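Local coordinates for transcriptional regulator, MerR-family (PDB 5GPE), which binds lead(II) and, as a MerR-family regulator, probably binds DNA to control transcription, at residues B[46-54]-B[64-72]. Numbering follows the deposited sequence.
Sequences QRLLFIRRC and IRQLLNLRD
F50 and L68 meet at the middle of two helices whose segments run at 136° to each other, closer to antiparallel than to parallel. The F50 ring, with CG anti to the backbone N (chi1 -180°), reaches across the interface, and its CD1 lies 3.6 Å from L68 CD2. L67 CB sits at the ring edge, while R71 CD lies over one face in a CH-pi contact, 4.1 Å from the F50 ring centroid; the guanidinium beyond it is tilted from the ring plane. Toward the C-terminal end of 46-54, C54 CB packs against I64 CG1 at 3.6 Å and C54 SG against L67 CD1; I51 adds looser contacts to I64 and L68.

The one salt bridge, R47 NH2 to D72 OD1 at 3.3 Å, lies toward the other end. R47 is bent at chi2 (67°) and chi3, which turns one guanidinium face to L68 CD2. Its NH1 donates to L26 O, whereas the buried NE has no partner; D72 probably offsets the nearby positive charge of R71.

L128 of the second subunit packs on F50 and C54, and its L125 on L67. Apolar packing thus sets how helices 42-56 and 61-71 sit together, and the dimer partner adds to the same core.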
loop_
_atom_site.group_PDB
_atom_site.type_symbol
_atom_site.label_atom_id
_atom_site.label_comp_id
_atom_site.label_asym_id
_atom_site.label_seq_id
_atom_site.Cartn_x
_atom_site.Cartn_y
_atom_site.Cartn_z
ATOM N N GLN B 46 7.594 -23.037 -14.148
ATOM C CA GLN B 46 7.058 -22.059 -15.098
ATOM C C GLN B 46 5.909 -21.244 -14.496
ATOM O O GLN B 46 5.745 -20.061 -14.793
ATOM C CB GLN B 46 6.610 -22.731 -16.402
ATOM C CG GLN B 46 7.763 -23.257 -17.258
ATOM C CD GLN B 46 8.861 -22.217 -17.471
ATOM O OE1 GLN B 46 8.579 -21.050 -17.778
ATOM N NE2 GLN B 46 10.115 -22.620 -17.265
ATOM N N ARG B 47 5.153 -21.852 -13.597
ATOM C CA ARG B 47 4.082 -21.183 -12.898
ATOM C C ARG B 47 4.654 -20.121 -11.960
ATOM O O ARG B 47 4.224 -19.027 -11.948
ATOM C CB ARG B 47 3.288 -22.183 -12.108
ATOM C CG ARG B 47 2.340 -21.584 -11.122
ATOM C CD ARG B 47 1.274 -20.882 -11.858
ATOM N NE ARG B 47 0.537 -21.705 -12.784
ATOM C CZ ARG B 47 -0.569 -22.357 -12.503
ATOM N NH1 ARG B 47 -1.064 -22.358 -11.311
ATOM N NH2 ARG B 47 -1.176 -23.013 -13.450
ATOM N N LEU B 48 5.659 -20.472 -11.206
ATOM C CA LEU B 48 6.317 -19.531 -10.300
ATOM C C LEU B 48 6.927 -18.344 -11.023
ATOM O O LEU B 48 6.825 -17.208 -10.555
ATOM C CB LEU B 48 7.389 -20.227 -9.460
ATOM C CG LEU B 48 6.881 -21.134 -8.340
ATOM C CD1 LEU B 48 8.032 -21.912 -7.729
ATOM C CD2 LEU B 48 6.153 -20.284 -7.306
ATOM N N LEU B 49 7.522 -18.603 -12.183
ATOM C CA LEU B 49 8.061 -17.532 -13.001
ATOM C C LEU B 49 6.953 -16.601 -13.513
ATOM O O LEU B 49 7.133 -15.387 -13.523
ATOM C CB LEU B 49 8.902 -18.086 -14.153
ATOM C CG LEU B 49 10.141 -18.888 -13.736
ATOM C CD1 LEU B 49 10.876 -19.407 -14.969
ATOM C CD2 LEU B 49 11.099 -18.091 -12.858
ATOM N N PHE B 50 5.817 -17.169 -13.912
ATOM C CA PHE B 50 4.646 -16.396 -14.346
ATOM C C PHE B 50 4.161 -15.502 -13.214
ATOM O O PHE B 50 3.947 -14.319 -13.409
ATOM C CB PHE B 50 3.509 -17.340 -14.804
ATOM C CG PHE B 50 2.262 -16.632 -15.271
ATOM C CD1 PHE B 50 1.274 -16.247 -14.363
ATOM C CD2 PHE B 50 2.061 -16.358 -16.618
ATOM C CE1 PHE B 50 0.127 -15.597 -14.799
ATOM C CE2 PHE B 50 0.919 -15.718 -17.055
ATOM C CZ PHE B 50 -0.047 -15.324 -16.146
ATOM N N ILE B 51 4.026 -16.073 -12.029
ATOM C CA ILE B 51 3.628 -15.329 -10.824
ATOM C C ILE B 51 4.612 -14.186 -10.515
ATOM O O ILE B 51 4.190 -13.065 -10.225
ATOM C CB ILE B 51 3.499 -16.257 -9.589
ATOM C CG1 ILE B 51 2.329 -17.235 -9.784
ATOM C CG2 ILE B 51 3.262 -15.451 -8.309
ATOM C CD1 ILE B 51 2.349 -18.403 -8.836
ATOM N N ARG B 52 5.898 -14.457 -10.584
ATOM C CA ARG B 52 6.939 -13.490 -10.342
ATOM C C ARG B 52 6.806 -12.306 -11.284
ATOM O O ARG B 52 6.886 -11.218 -10.860
ATOM C CB ARG B 52 8.350 -14.103 -10.467
ATOM C CG ARG B 52 9.508 -13.121 -10.339
ATOM C CD ARG B 52 10.626 -13.382 -11.349
ATOM N NE ARG B 52 11.461 -14.444 -10.856
ATOM C CZ ARG B 52 12.491 -14.994 -11.491
ATOM N NH1 ARG B 52 12.827 -14.597 -12.705
ATOM N NH2 ARG B 52 13.164 -15.938 -10.898
ATOM N N ARG B 53 6.598 -12.560 -12.560
ATOM C CA ARG B 53 6.476 -11.467 -13.546
ATOM C C ARG B 53 5.219 -10.622 -13.308
ATOM O O ARG B 53 5.250 -9.398 -13.461
ATOM C CB ARG B 53 6.505 -11.998 -14.971
ATOM C CG ARG B 53 7.845 -12.632 -15.359
ATOM C CD ARG B 53 7.784 -13.259 -16.735
ATOM N NE ARG B 53 8.927 -14.144 -16.948
ATOM C CZ ARG B 53 8.882 -15.470 -17.106
ATOM N NH1 ARG B 53 7.735 -16.152 -17.104
ATOM N NH2 ARG B 53 10.023 -16.126 -17.273
ATOM N N CYS B 54 4.121 -11.280 -12.935
ATOM C CA CYS B 54 2.890 -10.577 -12.602
ATOM C C CYS B 54 3.064 -9.671 -11.390
ATOM O O CYS B 54 2.611 -8.516 -11.396
ATOM C CB CYS B 54 1.758 -11.552 -12.331
ATOM S SG CYS B 54 1.159 -12.434 -13.774
ATOM N N ILE B 64 -3.851 -12.131 -10.222
ATOM C CA ILE B 64 -3.019 -13.247 -10.679
ATOM C C ILE B 64 -3.834 -14.535 -10.776
ATOM O O ILE B 64 -3.656 -15.319 -11.694
ATOM C CB ILE B 64 -1.767 -13.415 -9.789
ATOM C CG1 ILE B 64 -0.842 -12.221 -10.002
ATOM C CG2 ILE B 64 -1.013 -14.710 -10.111
ATOM C CD1 ILE B 64 0.254 -12.069 -8.963
ATOM N N ARG B 65 -4.718 -14.720 -9.813
ATOM C CA ARG B 65 -5.631 -15.838 -9.739
ATOM C C ARG B 65 -6.493 -15.805 -11.036
ATOM O O ARG B 65 -6.652 -16.771 -11.691
ATOM C CB ARG B 65 -6.485 -15.795 -8.456
ATOM C CG ARG B 65 -6.717 -17.144 -7.801
ATOM C CD ARG B 65 -7.053 -17.214 -6.275
ATOM N NE ARG B 65 -6.996 -15.943 -5.598
ATOM C CZ ARG B 65 -6.365 -15.689 -4.469
ATOM N NH1 ARG B 65 -5.765 -16.621 -3.819
ATOM N NH2 ARG B 65 -6.336 -14.485 -3.997
ATOM N N GLN B 66 -7.010 -14.643 -11.361
ATOM C CA GLN B 66 -7.819 -14.423 -12.585
ATOM C C GLN B 66 -7.027 -14.740 -13.853
ATOM O O GLN B 66 -7.508 -15.482 -14.709
ATOM C CB GLN B 66 -8.416 -12.972 -12.697
ATOM C CG GLN B 66 -9.612 -12.794 -11.777
ATOM C CD GLN B 66 -10.323 -11.450 -11.933
ATOM O OE1 GLN B 66 -9.961 -10.616 -12.768
ATOM N NE2 GLN B 66 -11.372 -11.261 -11.149
ATOM N N LEU B 67 -5.794 -14.237 -13.931
ATOM C CA LEU B 67 -4.938 -14.509 -15.096
ATOM C C LEU B 67 -4.594 -15.987 -15.243
ATOM O O LEU B 67 -4.639 -16.524 -16.356
ATOM C CB LEU B 67 -3.644 -13.695 -15.041
ATOM C CG LEU B 67 -3.808 -12.187 -15.198
ATOM C CD1 LEU B 67 -2.489 -11.520 -14.898
ATOM C CD2 LEU B 67 -4.267 -11.819 -16.590
ATOM N N LEU B 68 -4.264 -16.639 -14.120
ATOM C CA LEU B 68 -3.977 -18.079 -14.117
ATOM C C LEU B 68 -5.177 -18.908 -14.599
ATOM O O LEU B 68 -5.009 -19.870 -15.352
ATOM C CB LEU B 68 -3.520 -18.551 -12.728
ATOM C CG LEU B 68 -2.113 -18.105 -12.298
ATOM C CD1 LEU B 68 -1.877 -18.423 -10.836
ATOM C CD2 LEU B 68 -1.032 -18.759 -13.150
ATOM N N ASN B 69 -6.371 -18.556 -14.135
ATOM C CA ASN B 69 -7.599 -19.256 -14.550
ATOM C C ASN B 69 -7.849 -19.149 -16.066
ATOM O O ASN B 69 -8.195 -20.135 -16.713
ATOM C CB ASN B 69 -8.817 -18.756 -13.760
ATOM C CG ASN B 69 -8.884 -19.326 -12.335
ATOM O OD1 ASN B 69 -8.308 -20.375 -12.014
ATOM N ND2 ASN B 69 -9.620 -18.636 -11.474
ATOM N N LEU B 70 -7.602 -17.968 -16.628
ATOM C CA LEU B 70 -7.656 -17.766 -18.080
ATOM C C LEU B 70 -6.513 -18.495 -18.836
ATOM O O LEU B 70 -6.748 -19.117 -19.890
ATOM C CB LEU B 70 -7.616 -16.288 -18.405
ATOM C CG LEU B 70 -8.901 -15.572 -17.992
ATOM C CD1 LEU B 70 -8.658 -14.087 -17.771
ATOM C CD2 LEU B 70 -10.011 -15.819 -19.009
ATOM N N ARG B 71 -5.301 -18.460 -18.292
ATOM C CA ARG B 71 -4.165 -19.244 -18.850
ATOM C C ARG B 71 -4.477 -20.754 -18.906
ATOM O O ARG B 71 -4.114 -21.440 -19.860
ATOM C CB ARG B 71 -2.887 -18.968 -18.033
ATOM C CG ARG B 71 -1.623 -19.735 -18.415
ATOM C CD ARG B 71 -0.419 -19.260 -17.593
ATOM N NE ARG B 71 0.489 -20.343 -17.163
ATOM C CZ ARG B 71 1.781 -20.489 -17.480
ATOM N NH1 ARG B 71 2.416 -19.631 -18.282
ATOM N NH2 ARG B 71 2.451 -21.528 -16.983
ATOM N N ASP B 72 -5.134 -21.266 -17.875
ATOM C CA ASP B 72 -5.515 -22.687 -17.793
ATOM C C ASP B 72 -6.666 -23.081 -18.736
ATOM O O ASP B 72 -6.923 -24.273 -18.884
ATOM C CB ASP B 72 -5.900 -23.070 -16.350
ATOM C CG ASP B 72 -4.707 -23.034 -15.368
ATOM O OD1 ASP B 72 -3.537 -22.982 -15.797
ATOM O OD2 ASP B 72 -4.953 -23.068 -14.139
#